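Local coordinates for D-psicose 3-epimerase (PDB 2HK0), which catalyses the C3 epimerisation of D-psicose and D-fructose on a TIM-barrel scaffold, with a metal playing a pivotal part in the reaction, at residues 28-33 and 42-47; 36-41 and 53-58; 46-51 and 291-296; 261-266 and 297-302; 266-271 and 285-290. All blocks are in the same frame, centred on the assembly; numbering follows the deposited sequence.

Overall arrangement
The five contacts cluster where the first and last units of an eight-stranded parallel barrel meet; contact 3 joins their two helices, contact 2 lies within the first unit, and contacts 4 and 5 within the last. Contacts 1, 2 and 3 all use helix 39-47, while contacts 3, 4 and 5 all use helix 289-307. Along the chain, contacts 1 and 2 interlock near the start, contact 3 spans about 240 residues, and contact 5 is nested inside the loops closed by contacts 3 and 4. Centres of contacts 1 and 2 lie about 8 Å apart, as do those of contacts 3 and 4; the centres of contacts 2 and 5 are about 18 Å apart, and the two do not touch. Contacts 2 and 4 reach the barrel sheet itself.

Contact 1: residues 28-33 and 42-47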
# COMPACT_ATOMS: atom_id res chain seq x y z
N SER A 28 3.66 -26.94 -13.19
CA SER A 28 4.32 -27.53 -12.01
C SER A 28 3.65 -27.15 -10.67
O SER A 28 4.00 -27.67 -9.61
CB SER A 28 5.79 -27.14 -11.96
OG SER A 28 6.51 -27.85 -12.94
N TYR A 29 2.71 -26.21 -10.74
CA TYR A 29 1.94 -25.79 -9.57
C TYR A 29 1.28 -27.04 -8.94
O TYR A 29 1.16 -27.14 -7.73
CB TYR A 29 0.85 -24.84 -10.05
CG TYR A 29 -0.29 -24.58 -9.10
CD1 TYR A 29 -0.10 -23.87 -7.91
CD2 TYR A 29 -1.60 -24.92 -9.44
CE1 TYR A 29 -1.17 -23.49 -7.11
CE2 TYR A 29 -2.67 -24.56 -8.65
CZ TYR A 29 -2.47 -23.84 -7.49
OH TYR A 29 -3.56 -23.44 -6.73
N TRP A 30 0.87 -27.98 -9.79
CA TRP A 30 0.20 -29.20 -9.35
C TRP A 30 1.14 -30.39 -9.06
O TRP A 30 0.66 -31.46 -8.68
CB TRP A 30 -0.82 -29.63 -10.41
CG TRP A 30 -2.08 -28.79 -10.47
CD1 TRP A 30 -3.16 -28.87 -9.63
CD2 TRP A 30 -2.38 -27.74 -11.41
NE1 TRP A 30 -4.11 -27.94 -9.99
CE2 TRP A 30 -3.66 -27.23 -11.08
CE3 TRP A 30 -1.69 -27.18 -12.49
CZ2 TRP A 30 -4.26 -26.19 -11.79
CZ3 TRP A 30 -2.29 -26.14 -13.20
CH2 TRP A 30 -3.56 -25.66 -12.85
N GLU A 31 2.45 -30.22 -9.22
CA GLU A 31 3.37 -31.33 -8.99
C GLU A 31 4.40 -31.11 -7.89
O GLU A 31 4.48 -30.02 -7.31
CB GLU A 31 4.10 -31.67 -10.29
CG GLU A 31 3.19 -32.13 -11.42
CD GLU A 31 2.54 -33.49 -11.13
OE1 GLU A 31 3.17 -34.32 -10.44
OE2 GLU A 31 1.41 -33.73 -11.62
N HIS A 32 5.18 -32.16 -7.61
CA HIS A 32 6.22 -32.12 -6.58
C HIS A 32 7.57 -32.41 -7.21
O HIS A 32 8.61 -32.20 -6.59
CB HIS A 32 5.96 -33.17 -5.50
CG HIS A 32 4.63 -33.04 -4.84
ND1 HIS A 32 4.23 -31.89 -4.20
CD2 HIS A 32 3.60 -33.91 -4.73
CE1 HIS A 32 3.01 -32.06 -3.72
NE2 HIS A 32 2.60 -33.28 -4.04
N GLU A 33 7.55 -32.92 -8.44
CA GLU A 33 8.76 -33.27 -9.16
C GLU A 33 8.79 -32.55 -10.52
O GLU A 33 7.76 -32.43 -11.19
CB GLU A 33 8.78 -34.78 -9.37
CG GLU A 33 10.06 -35.47 -8.94
CD GLU A 33 10.31 -35.36 -7.46
OE1 GLU A 33 9.41 -35.72 -6.66
OE2 GLU A 33 11.41 -34.92 -7.09
N ILE A 42 -2.38 -29.97 -20.43
CA ILE A 42 -2.86 -29.14 -21.52
C ILE A 42 -4.38 -29.00 -21.43
O ILE A 42 -4.92 -27.89 -21.35
CB ILE A 42 -2.52 -29.77 -22.89
CG1 ILE A 42 -1.00 -29.89 -23.06
CG2 ILE A 42 -3.13 -28.92 -24.00
CD1 ILE A 42 -0.31 -28.59 -23.32
N GLU A 43 -5.07 -30.14 -21.42
CA GLU A 43 -6.52 -30.18 -21.35
C GLU A 43 -7.05 -29.64 -20.02
O GLU A 43 -8.05 -28.93 -19.99
CB GLU A 43 -7.01 -31.62 -21.53
CG GLU A 43 -8.53 -31.74 -21.53
CD GLU A 43 -9.02 -33.17 -21.37
OE1 GLU A 43 -8.49 -34.06 -22.07
OE2 GLU A 43 -9.94 -33.40 -20.55
N LYS A 44 -6.39 -29.99 -18.92
CA LYS A 44 -6.84 -29.55 -17.61
C LYS A 44 -6.77 -28.03 -17.47
O LYS A 44 -7.73 -27.39 -17.05
CB LYS A 44 -5.97 -30.19 -16.52
CG LYS A 44 -6.42 -29.93 -15.10
CD LYS A 44 -5.22 -29.89 -14.17
CE LYS A 44 -5.45 -30.60 -12.85
NZ LYS A 44 -6.53 -30.07 -12.03
N VAL A 45 -5.61 -27.46 -17.81
CA VAL A 45 -5.42 -26.02 -17.71
C VAL A 45 -6.39 -25.29 -18.64
O VAL A 45 -6.96 -24.26 -18.26
CB VAL A 45 -3.94 -25.66 -18.03
CG1 VAL A 45 -3.77 -24.17 -18.14
CG2 VAL A 45 -3.04 -26.22 -16.92
N ALA A 46 -6.60 -25.82 -19.84
CA ALA A 46 -7.54 -25.19 -20.77
C ALA A 46 -8.94 -25.20 -20.15
O ALA A 46 -9.66 -24.20 -20.20
CB ALA A 46 -7.56 -25.94 -22.10
N LYS A 47 -9.32 -26.32 -19.55
CA LYS A 47 -10.64 -26.43 -18.94
C LYS A 47 -10.83 -25.45 -17.79
O LYS A 47 -11.94 -25.05 -17.49
CB LYS A 47 -10.89 -27.85 -18.44
CG LYS A 47 -10.92 -28.92 -19.52
CD LYS A 47 -12.16 -28.84 -20.40
CE LYS A 47 -12.24 -30.08 -21.30
NZ LYS A 47 -12.15 -31.35 -20.50
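Trp30 and Val45 mark the closest approach of the two backbones, with CA atoms 10.6 Å apart, a gap between a 3-10 turn and helix 39-47 that is bridged largely by the Trp30 indole and the Lys44 chain. In TIM-barrel terms, the turn belongs to the loop after the first strand, and the helix is the one that this loop leads into. The Trp30 indole reaches out from the loop toward the helix. Lys44 approaches one face of it: the CE methylene sits over the five-membered ring, 4.2 Å from the centroid, and the ammonium lies off centre in a cation-pi contact, its NZ 30° from the ring normal. Placing CG opposite the backbone N (chi1 -174°) and then bending at each later torsion lets the lysine curl over the ring. On the opposite face Tyr29 packs CD2 over the indole's centre, 3.4 Å above the plane, so the indole is sandwiched. The polar ends converge on Asp293 of helix 289-307: Lys44 forms a salt bridge to its OD1, and Trp30 NE1 adds a weak hydrogen bond to the same oxygen. The other end of the indole meets Val45 obliquely, Trp30 CZ3 lying 3.8 Å from Val45 CG2.

Contact 2: residues 36-41 and 53-58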
# COMPACT_ATOMS: atom_id res chain seq x y z
N ALA A 36 7.55 -34.65 -13.67
CA ALA A 36 6.16 -34.93 -14.04
C ALA A 36 5.86 -34.37 -15.43
O ALA A 36 6.14 -33.21 -15.71
CB ALA A 36 5.22 -34.32 -13.01
N LYS A 37 5.30 -35.21 -16.30
CA LYS A 37 4.97 -34.80 -17.67
C LYS A 37 3.82 -33.80 -17.72
O LYS A 37 2.86 -33.90 -16.96
CB LYS A 37 4.62 -36.01 -18.52
CG LYS A 37 5.80 -36.93 -18.78
CD LYS A 37 5.39 -38.10 -19.66
CE LYS A 37 6.55 -39.05 -19.88
NZ LYS A 37 6.06 -40.37 -20.40
N PHE A 38 3.91 -32.85 -18.65
CA PHE A 38 2.89 -31.81 -18.77
C PHE A 38 1.73 -32.16 -19.71
O PHE A 38 0.69 -31.50 -19.71
CB PHE A 38 3.56 -30.49 -19.21
CG PHE A 38 4.13 -30.53 -20.60
CD1 PHE A 38 3.31 -30.38 -21.71
CD2 PHE A 38 5.49 -30.70 -20.80
CE1 PHE A 38 3.84 -30.41 -23.02
CE2 PHE A 38 6.03 -30.73 -22.09
CZ PHE A 38 5.20 -30.58 -23.20
N GLY A 39 1.88 -33.23 -20.49
CA GLY A 39 0.84 -33.64 -21.42
C GLY A 39 -0.60 -33.53 -20.95
O GLY A 39 -1.39 -32.82 -21.56
N PRO A 40 -0.98 -34.22 -19.85
CA PRO A 40 -2.34 -34.20 -19.31
C PRO A 40 -2.80 -32.81 -18.86
O PRO A 40 -3.99 -32.52 -18.79
CB PRO A 40 -2.27 -35.17 -18.13
CG PRO A 40 -1.19 -36.12 -18.54
CD PRO A 40 -0.14 -35.18 -19.11
N TYR A 41 -1.84 -31.95 -18.54
CA TYR A 41 -2.17 -30.61 -18.08
C TYR A 41 -2.70 -29.68 -19.16
O TYR A 41 -3.40 -28.71 -18.86
CB TYR A 41 -0.95 -30.00 -17.39
CG TYR A 41 -0.77 -30.62 -16.03
CD1 TYR A 41 -1.52 -30.16 -14.94
CD2 TYR A 41 0.07 -31.71 -15.84
CE1 TYR A 41 -1.44 -30.79 -13.70
CE2 TYR A 41 0.14 -32.35 -14.60
CZ TYR A 41 -0.61 -31.88 -13.54
OH TYR A 41 -0.53 -32.49 -12.32
N ILE A 53 -0.67 -22.28 -21.12
CA ILE A 53 -0.09 -23.19 -20.14
C ILE A 53 1.41 -23.07 -20.40
O ILE A 53 1.85 -23.15 -21.54
CB ILE A 53 -0.55 -24.67 -20.30
CG1 ILE A 53 0.21 -25.54 -19.28
CG2 ILE A 53 -0.29 -25.17 -21.71
CD1 ILE A 53 -0.23 -27.02 -19.25
N GLU A 54 2.18 -22.80 -19.35
CA GLU A 54 3.61 -22.68 -19.52
C GLU A 54 4.22 -23.99 -19.09
O GLU A 54 3.88 -24.54 -18.05
CB GLU A 54 4.20 -21.54 -18.69
CG GLU A 54 5.71 -21.44 -18.83
CD GLU A 54 6.23 -20.03 -18.66
OE1 GLU A 54 5.87 -19.16 -19.48
OE2 GLU A 54 7.01 -19.77 -17.72
N VAL A 55 5.15 -24.46 -19.91
CA VAL A 55 5.82 -25.73 -19.74
C VAL A 55 7.34 -25.59 -19.62
O VAL A 55 7.89 -24.55 -19.95
CB VAL A 55 5.45 -26.59 -20.97
CG1 VAL A 55 6.41 -27.72 -21.13
CG2 VAL A 55 4.00 -27.09 -20.83
N ALA A 56 8.00 -26.65 -19.14
CA ALA A 56 9.47 -26.65 -19.00
C ALA A 56 10.11 -27.25 -20.26
O ALA A 56 9.78 -28.37 -20.66
CB ALA A 56 9.88 -27.46 -17.79
N ALA A 57 11.03 -26.51 -20.87
CA ALA A 57 11.69 -26.94 -22.09
C ALA A 57 12.40 -28.29 -22.07
O ALA A 57 12.33 -29.02 -23.06
CB ALA A 57 12.65 -25.86 -22.55
N HIS A 58 13.06 -28.63 -20.97
CA HIS A 58 13.79 -29.89 -20.89
C HIS A 58 12.90 -31.10 -21.19
O HIS A 58 13.34 -32.06 -21.85
CB HIS A 58 14.48 -30.06 -19.52
CG HIS A 58 13.65 -30.74 -18.48
ND1 HIS A 58 12.52 -30.18 -17.93
CD2 HIS A 58 13.79 -31.96 -17.89
CE1 HIS A 58 12.00 -31.01 -17.05
NE2 HIS A 58 12.75 -32.10 -17.00
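The Phe38 ring takes Val55 over one face, CG1 being offset toward the rim and CG2 reaching the CG end of the ring; the two side chains cross at about a right angle. The modelled approach of CG1 is too close to be relied on; that the valine lies over the face is as much as can be said. Val55 CG2 lies 3.5 Å from Phe38 CG. Phe38 carries its ring between the backbone N and the carbonyl carbon (chi1 67°), which turns it toward the strand. The Tyr41 ring behaves differently. Its edge meets the carbonyl oxygens of Lys37 and Phe38 in plane, Tyr27 packs against it with the ring planes at about 55°, and its OH bonds to Glu31. The ring itself leads away from strand 52-56, and it is the methylene that touches: Tyr41 CB is 3.6 Å from Ile53 CD1. Fully extended, with chi1 and chi2 both 175°, Ile53 projects CD1 to the helix, where it also lies 3.6 Å from Tyr41 O. Here strand 22-26, helix 39-47 and strand 52-56 form a beta-alpha-beta unit, and the contact joins the loop and first turn leading into the helix to the second strand. Glu54, between Ile53 and Val55, instead bonds His227 and His229. No hydrogen bond links the two segments, so they meet by van der Waals packing, while Tyr41 finds its polar partner in the preceding loop.

Contact 3: residues 46-51 and 291-296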
# COMPACT_ATOMS: atom_id res chain seq x y z
N ALA A 46 -6.60 -25.82 -19.84
CA ALA A 46 -7.54 -25.19 -20.77
C ALA A 46 -8.94 -25.20 -20.15
O ALA A 46 -9.66 -24.20 -20.20
CB ALA A 46 -7.56 -25.94 -22.10
N LYS A 47 -9.32 -26.32 -19.55
CA LYS A 47 -10.64 -26.43 -18.94
C LYS A 47 -10.83 -25.45 -17.79
O LYS A 47 -11.94 -25.05 -17.49
CB LYS A 47 -10.89 -27.85 -18.44
CG LYS A 47 -10.92 -28.92 -19.52
CD LYS A 47 -12.16 -28.84 -20.40
CE LYS A 47 -12.24 -30.08 -21.30
NZ LYS A 47 -12.15 -31.35 -20.50
N LEU A 48 -9.74 -25.07 -17.13
CA LEU A 48 -9.85 -24.13 -16.02
C LEU A 48 -10.00 -22.70 -16.55
O LEU A 48 -10.19 -21.76 -15.79
CB LEU A 48 -8.62 -24.23 -15.11
CG LEU A 48 -8.45 -25.58 -14.38
CD1 LEU A 48 -7.10 -25.60 -13.66
CD2 LEU A 48 -9.61 -25.80 -13.40
N GLY A 49 -9.90 -22.52 -17.86
CA GLY A 49 -10.10 -21.17 -18.39
C GLY A 49 -8.88 -20.37 -18.81
O GLY A 49 -9.01 -19.26 -19.33
N PHE A 50 -7.69 -20.90 -18.58
CA PHE A 50 -6.47 -20.18 -18.97
C PHE A 50 -6.28 -20.11 -20.49
O PHE A 50 -6.67 -21.03 -21.21
CB PHE A 50 -5.25 -20.85 -18.33
CG PHE A 50 -5.17 -20.69 -16.82
CD1 PHE A 50 -4.55 -19.57 -16.26
CD2 PHE A 50 -5.71 -21.65 -15.97
CE1 PHE A 50 -4.46 -19.41 -14.87
CE2 PHE A 50 -5.63 -21.51 -14.57
CZ PHE A 50 -4.99 -20.37 -14.02
N ASP A 51 -5.68 -19.03 -20.96
CA ASP A 51 -5.39 -18.85 -22.38
C ASP A 51 -4.08 -19.59 -22.70
O ASP A 51 -3.84 -19.99 -23.83
CB ASP A 51 -5.14 -17.38 -22.70
CG ASP A 51 -6.28 -16.47 -22.27
OD1 ASP A 51 -7.43 -16.71 -22.70
OD2 ASP A 51 -6.03 -15.50 -21.51
N LYS A 291 -9.26 -28.10 -4.50
CA LYS A 291 -9.05 -26.78 -3.91
C LYS A 291 -7.92 -26.07 -4.69
O LYS A 291 -7.99 -24.87 -4.92
CB LYS A 291 -8.71 -26.90 -2.42
CG LYS A 291 -8.52 -25.56 -1.69
CD LYS A 291 -9.67 -24.62 -1.94
CE LYS A 291 -9.73 -23.50 -0.90
NZ LYS A 291 -8.42 -22.84 -0.73
N MSE A 292 -6.91 -26.81 -5.11
CA MSE A 292 -5.81 -26.22 -5.88
C MSE A 292 -6.36 -25.60 -7.18
O MSE A 292 -5.95 -24.51 -7.58
CB MSE A 292 -4.77 -27.29 -6.21
CG MSE A 292 -3.99 -27.80 -4.99
SE MSE A 292 -2.69 -26.46 -4.36
CE MSE A 292 -1.32 -26.85 -5.73
N ASP A 293 -7.29 -26.30 -7.82
CA ASP A 293 -7.93 -25.84 -9.05
C ASP A 293 -8.74 -24.58 -8.80
O ASP A 293 -8.75 -23.64 -9.61
CB ASP A 293 -8.87 -26.91 -9.62
CG ASP A 293 -8.13 -28.09 -10.21
OD1 ASP A 293 -6.88 -28.07 -10.31
OD2 ASP A 293 -8.82 -29.06 -10.60
N GLU A 294 -9.47 -24.59 -7.69
CA GLU A 294 -10.31 -23.47 -7.30
C GLU A 294 -9.46 -22.21 -7.07
O GLU A 294 -9.81 -21.12 -7.53
CB GLU A 294 -11.09 -23.84 -6.03
CG GLU A 294 -12.15 -22.84 -5.59
CD GLU A 294 -12.66 -23.15 -4.18
OE1 GLU A 294 -12.96 -24.34 -3.91
OE2 GLU A 294 -12.75 -22.22 -3.35
N ASP A 295 -8.36 -22.34 -6.34
CA ASP A 295 -7.47 -21.20 -6.11
C ASP A 295 -6.95 -20.69 -7.47
O ASP A 295 -6.93 -19.49 -7.73
CB ASP A 295 -6.28 -21.59 -5.23
CG ASP A 295 -6.63 -21.69 -3.77
OD1 ASP A 295 -7.67 -21.14 -3.35
OD2 ASP A 295 -5.86 -22.31 -3.01
N ALA A 296 -6.54 -21.62 -8.33
CA ALA A 296 -6.03 -21.24 -9.66
C ALA A 296 -7.11 -20.50 -10.44
O ALA A 296 -6.88 -19.43 -11.01
CB ALA A 296 -5.59 -22.49 -10.43
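Leu48 is the first residue of 46-51 to meet helix 289-307, and it does so side on: its isobutyl group crosses the Asp293 side chain at about a right angle. CD2 lies 4.0 Å from Asp293 CB, while CD1 comes to 4.2 Å from OD1, an oxygen already engaged by Lys44. Leucine therefore packs against the aliphatic root of the acid. Gly49 follows with positive phi (103°), and its N bonds back to Ala46 O at 2.9 Å; together with a second bond into the last turn this makes a Schellman motif, which turns the chain away at the C-terminal side of the helix. Phe50 then swings its ring toward the same partner helix. With CG opposite the carbonyl carbon (chi1 -70°), CZ reaches 3.7 Å from Ala296 O, an oblique approach, and 4.2 Å from Ala296 CB. Its ring also packs on Leu300, one turn farther along that helix. Beyond it, Asp51 forms a salt bridge with Arg304, whose NH2 also bonds Gly49 O. The two segments share no hydrogen bond; van der Waals packing in a buried setting does the work. Such a seam, between the first and the last helix around the barrel, is what closes the outer helical layer of a TIM barrel.

Contact 4: residues 261-266 and 297-302; sequences VIMEPF and RNALAF
Met263, present as selenomethionine, meets Ala299 and Leu300 through the far end of its chain, and these three residues make up the contact. The CE methyl lies against the backbone of helix 289-307, 3.6 Å from both Ala299 C and Leu300 N. It also touches the Ala299 methyl, with CE to CB at 3.6 Å, and the selenium joins in, SE being 3.8 Å from the same CB. The chain goes out with CG lodged between N and the carbonyl carbon (chi1 56°), runs straight at chi2, then bends at chi3 (68°), which lays the methyl along the helix surface. Ala299 is small and points toward the strand, so the methyl can settle on the peptide link behind it. Leu300 plays the lesser part: its backbone N lies against the methyl, while its side chain approaches only at its margin and also packs on Phe50 and on His23 of strand 22-26. No polar bond crosses the contact. Through Met263 the last barrel strand, 260-263, packs against helix 289-307, the last helix of the chain. Met263 also touches Ile25 of the first strand and Thr230 of strand 225-230, and on the helix Asn298 and Phe302 face Phe305 and Val306 of a second subunit.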
# COMPACT_ATOMS: atom_id res chain seq x y z
N VAL A 261 0.82 -13.21 -19.14
CA VAL A 261 0.95 -13.04 -17.70
C VAL A 261 0.76 -14.46 -17.16
O VAL A 261 -0.36 -14.98 -17.16
CB VAL A 261 -0.14 -12.11 -17.14
CG1 VAL A 261 -0.03 -12.05 -15.62
CG2 VAL A 261 0.02 -10.71 -17.73
N ILE A 262 1.85 -15.09 -16.73
CA ILE A 262 1.81 -16.45 -16.22
C ILE A 262 1.94 -16.48 -14.71
O ILE A 262 2.94 -15.98 -14.16
CB ILE A 262 2.99 -17.30 -16.76
CG1 ILE A 262 3.18 -17.07 -18.27
CG2 ILE A 262 2.76 -18.80 -16.42
CD1 ILE A 262 1.98 -17.46 -19.11
N MSE A 263 0.96 -17.05 -14.02
CA MSE A 263 1.09 -17.15 -12.57
C MSE A 263 1.99 -18.38 -12.34
O MSE A 263 1.81 -19.42 -12.96
CB MSE A 263 -0.26 -17.31 -11.87
CG MSE A 263 -1.11 -18.48 -12.33
SE MSE A 263 -2.82 -18.42 -11.36
CE MSE A 263 -3.59 -16.81 -12.13
N GLU A 264 2.96 -18.23 -11.45
CA GLU A 264 3.93 -19.28 -11.16
C GLU A 264 3.88 -19.59 -9.66
O GLU A 264 4.83 -19.35 -8.93
CB GLU A 264 5.31 -18.77 -11.57
CG GLU A 264 6.46 -19.73 -11.41
CD GLU A 264 7.78 -19.08 -11.82
OE1 GLU A 264 8.03 -17.93 -11.39
OE2 GLU A 264 8.56 -19.70 -12.56
N PRO A 265 2.75 -20.12 -9.19
CA PRO A 265 2.67 -20.41 -7.76
C PRO A 265 3.33 -21.72 -7.32
O PRO A 265 3.28 -22.73 -8.02
CB PRO A 265 1.16 -20.38 -7.49
CG PRO A 265 0.58 -20.92 -8.79
CD PRO A 265 1.48 -20.41 -9.89
N PHE A 266 3.96 -21.67 -6.16
CA PHE A 266 4.62 -22.84 -5.59
C PHE A 266 4.20 -22.84 -4.12
O PHE A 266 4.75 -22.09 -3.31
CB PHE A 266 6.15 -22.72 -5.73
CG PHE A 266 6.66 -22.86 -7.15
CD1 PHE A 266 6.65 -24.10 -7.80
CD2 PHE A 266 7.21 -21.76 -7.83
CE1 PHE A 266 7.17 -24.24 -9.10
CE2 PHE A 266 7.73 -21.89 -9.12
CZ PHE A 266 7.72 -23.14 -9.76
N ARG A 297 -8.32 -21.06 -10.45
CA ARG A 297 -9.44 -20.46 -11.16
C ARG A 297 -9.78 -19.07 -10.60
O ARG A 297 -10.07 -18.13 -11.36
CB ARG A 297 -10.65 -21.39 -11.05
CG ARG A 297 -11.63 -21.34 -12.20
CD ARG A 297 -12.26 -22.73 -12.37
NE ARG A 297 -12.51 -23.33 -11.06
CZ ARG A 297 -12.63 -24.64 -10.82
NH1 ARG A 297 -12.54 -25.53 -11.81
NH2 ARG A 297 -12.81 -25.05 -9.58
N ASN A 298 -9.73 -18.93 -9.27
CA ASN A 298 -10.06 -17.63 -8.69
C ASN A 298 -8.93 -16.62 -8.95
O ASN A 298 -9.20 -15.43 -9.20
CB ASN A 298 -10.33 -17.75 -7.17
CG ASN A 298 -11.60 -18.56 -6.86
OD1 ASN A 298 -12.54 -18.56 -7.66
ND2 ASN A 298 -11.64 -19.22 -5.71
N ALA A 299 -7.68 -17.08 -8.92
CA ALA A 299 -6.55 -16.18 -9.18
C ALA A 299 -6.61 -15.70 -10.62
O ALA A 299 -6.25 -14.55 -10.90
CB ALA A 299 -5.22 -16.89 -8.91
N LEU A 300 -7.08 -16.56 -11.52
CA LEU A 300 -7.22 -16.24 -12.95
C LEU A 300 -8.22 -15.11 -13.11
O LEU A 300 -7.94 -14.11 -13.79
CB LEU A 300 -7.75 -17.45 -13.74
CG LEU A 300 -7.32 -17.72 -15.19
CD1 LEU A 300 -8.40 -18.57 -15.91
CD2 LEU A 300 -7.01 -16.44 -15.95
N ALA A 301 -9.40 -15.28 -12.51
CA ALA A 301 -10.45 -14.26 -12.57
C ALA A 301 -9.96 -12.94 -11.95
O ALA A 301 -10.20 -11.86 -12.49
CB ALA A 301 -11.72 -14.75 -11.83
N PHE A 302 -9.30 -13.05 -10.81
CA PHE A 302 -8.74 -11.90 -10.12
C PHE A 302 -7.77 -11.19 -11.06
O PHE A 302 -7.81 -9.98 -11.24
CB PHE A 302 -8.00 -12.38 -8.85
CG PHE A 302 -7.23 -11.30 -8.13
CD1 PHE A 302 -7.82 -10.55 -7.11
CD2 PHE A 302 -5.91 -11.02 -8.48
CE1 PHE A 302 -7.10 -9.56 -6.44
CE2 PHE A 302 -5.18 -10.04 -7.82
CZ PHE A 302 -5.78 -9.30 -6.80

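Contact 5: residues 266-271 and 285-290; sequences FVKTGG and GGADIA
Lys268 and Ala287 are joined by one hydrogen bond, the sole polar link between the two segments. The ammonium nitrogen NZ gives it to Ala287 O at 2.9 Å, in the plane of the carbonyl and on a lone pair, with a C=O...N angle of 134°. CG stands opposite the carbonyl carbon (chi1 -69°), chi2 bends the chain, and the rest is extended, so the lysine spans the gap and brings NZ to the carbonyl. A second bond goes from the same NZ to Ser284 OG, and the backbone N of Ala287 bonds that hydroxyl as well; the serine thus ties together both ends of the contact. Packing is lighter. Lys268 NZ lies 4.1 Å from Gly286 C. The methylenes of Lys268 and the methyl of Ala287 both rest on Met292, the selenomethionine in the first turns of helix 289-307, where Val267 joins them. In the fold, this contact lies where the loop after the last barrel strand meets the entry to the last helix. Capping is the third kind of interaction: Asp288 stands at the N-cap, and its OD1 accepts a hydrogen bond from the backbone N-H of Lys291. Gly285 and Gly286 lead into it with positive phi, a turn in which Asp282 OD2 accepts a hydrogen bond from the backbone N-H of Gly286.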
# COMPACT_ATOMS: atom_id res chain seq x y z
N PHE A 266 3.96 -21.67 -6.16
CA PHE A 266 4.62 -22.84 -5.59
C PHE A 266 4.20 -22.84 -4.12
O PHE A 266 4.75 -22.09 -3.31
CB PHE A 266 6.15 -22.72 -5.73
CG PHE A 266 6.66 -22.86 -7.15
CD1 PHE A 266 6.65 -24.10 -7.80
CD2 PHE A 266 7.21 -21.76 -7.83
CE1 PHE A 266 7.17 -24.24 -9.10
CE2 PHE A 266 7.73 -21.89 -9.12
CZ PHE A 266 7.72 -23.14 -9.76
N VAL A 267 3.22 -23.68 -3.79
CA VAL A 267 2.68 -23.73 -2.45
C VAL A 267 2.75 -25.12 -1.79
O VAL A 267 2.29 -25.29 -0.66
CB VAL A 267 1.20 -23.24 -2.46
CG1 VAL A 267 1.12 -21.79 -2.99
CG2 VAL A 267 0.35 -24.17 -3.32
N LYS A 268 3.34 -26.10 -2.47
CA LYS A 268 3.46 -27.46 -1.93
C LYS A 268 4.88 -27.87 -1.53
O LYS A 268 5.82 -27.71 -2.31
CB LYS A 268 2.90 -28.47 -2.93
CG LYS A 268 1.39 -28.38 -3.13
CD LYS A 268 0.64 -28.83 -1.87
CE LYS A 268 -0.89 -28.83 -2.09
NZ LYS A 268 -1.67 -29.41 -0.94
N THR A 269 5.02 -28.39 -0.31
CA THR A 269 6.31 -28.85 0.18
C THR A 269 6.60 -30.22 -0.40
O THR A 269 5.69 -30.89 -0.89
CB THR A 269 6.32 -29.06 1.70
OG1 THR A 269 5.51 -30.21 2.00
CG2 THR A 269 5.79 -27.85 2.44
N GLY A 270 7.86 -30.64 -0.31
CA GLY A 270 8.25 -31.96 -0.79
C GLY A 270 8.70 -32.12 -2.23
O GLY A 270 8.37 -31.32 -3.11
N GLY A 271 9.45 -33.18 -2.47
CA GLY A 271 9.95 -33.46 -3.80
C GLY A 271 11.04 -32.49 -4.20
O GLY A 271 11.45 -31.64 -3.43
N GLY A 285 -2.77 -24.65 2.34
CA GLY A 285 -3.80 -24.82 3.35
C GLY A 285 -4.30 -26.25 3.28
O GLY A 285 -5.49 -26.49 3.44
N GLY A 286 -3.38 -27.18 3.03
CA GLY A 286 -3.73 -28.59 2.92
C GLY A 286 -4.71 -28.88 1.79
O GLY A 286 -5.48 -29.85 1.85
N ALA A 287 -4.68 -28.08 0.73
CA ALA A 287 -5.61 -28.26 -0.38
C ALA A 287 -5.53 -29.58 -1.13
O ALA A 287 -4.45 -30.14 -1.34
CB ALA A 287 -5.46 -27.09 -1.38
N ASP A 288 -6.69 -30.09 -1.52
CA ASP A 288 -6.73 -31.31 -2.33
C ASP A 288 -6.68 -30.76 -3.76
O ASP A 288 -6.67 -29.53 -3.95
CB ASP A 288 -8.04 -32.09 -2.12
CG ASP A 288 -9.27 -31.20 -2.10
OD1 ASP A 288 -9.30 -30.17 -2.80
OD2 ASP A 288 -10.23 -31.55 -1.37
N ILE A 289 -6.64 -31.63 -4.76
CA ILE A 289 -6.56 -31.15 -6.13
C ILE A 289 -7.67 -30.18 -6.48
O ILE A 289 -7.42 -29.17 -7.13
CB ILE A 289 -6.55 -32.29 -7.14
CG1 ILE A 289 -5.25 -33.08 -7.02
CG2 ILE A 289 -6.62 -31.73 -8.57
CD1 ILE A 289 -5.16 -34.27 -7.96
N ALA A 290 -8.88 -30.46 -6.01
CA ALA A 290 -10.02 -29.59 -6.29
C ALA A 290 -9.84 -28.19 -5.69
O ALA A 290 -10.26 -27.19 -6.30
CB ALA A 290 -11.32 -30.22 -5.78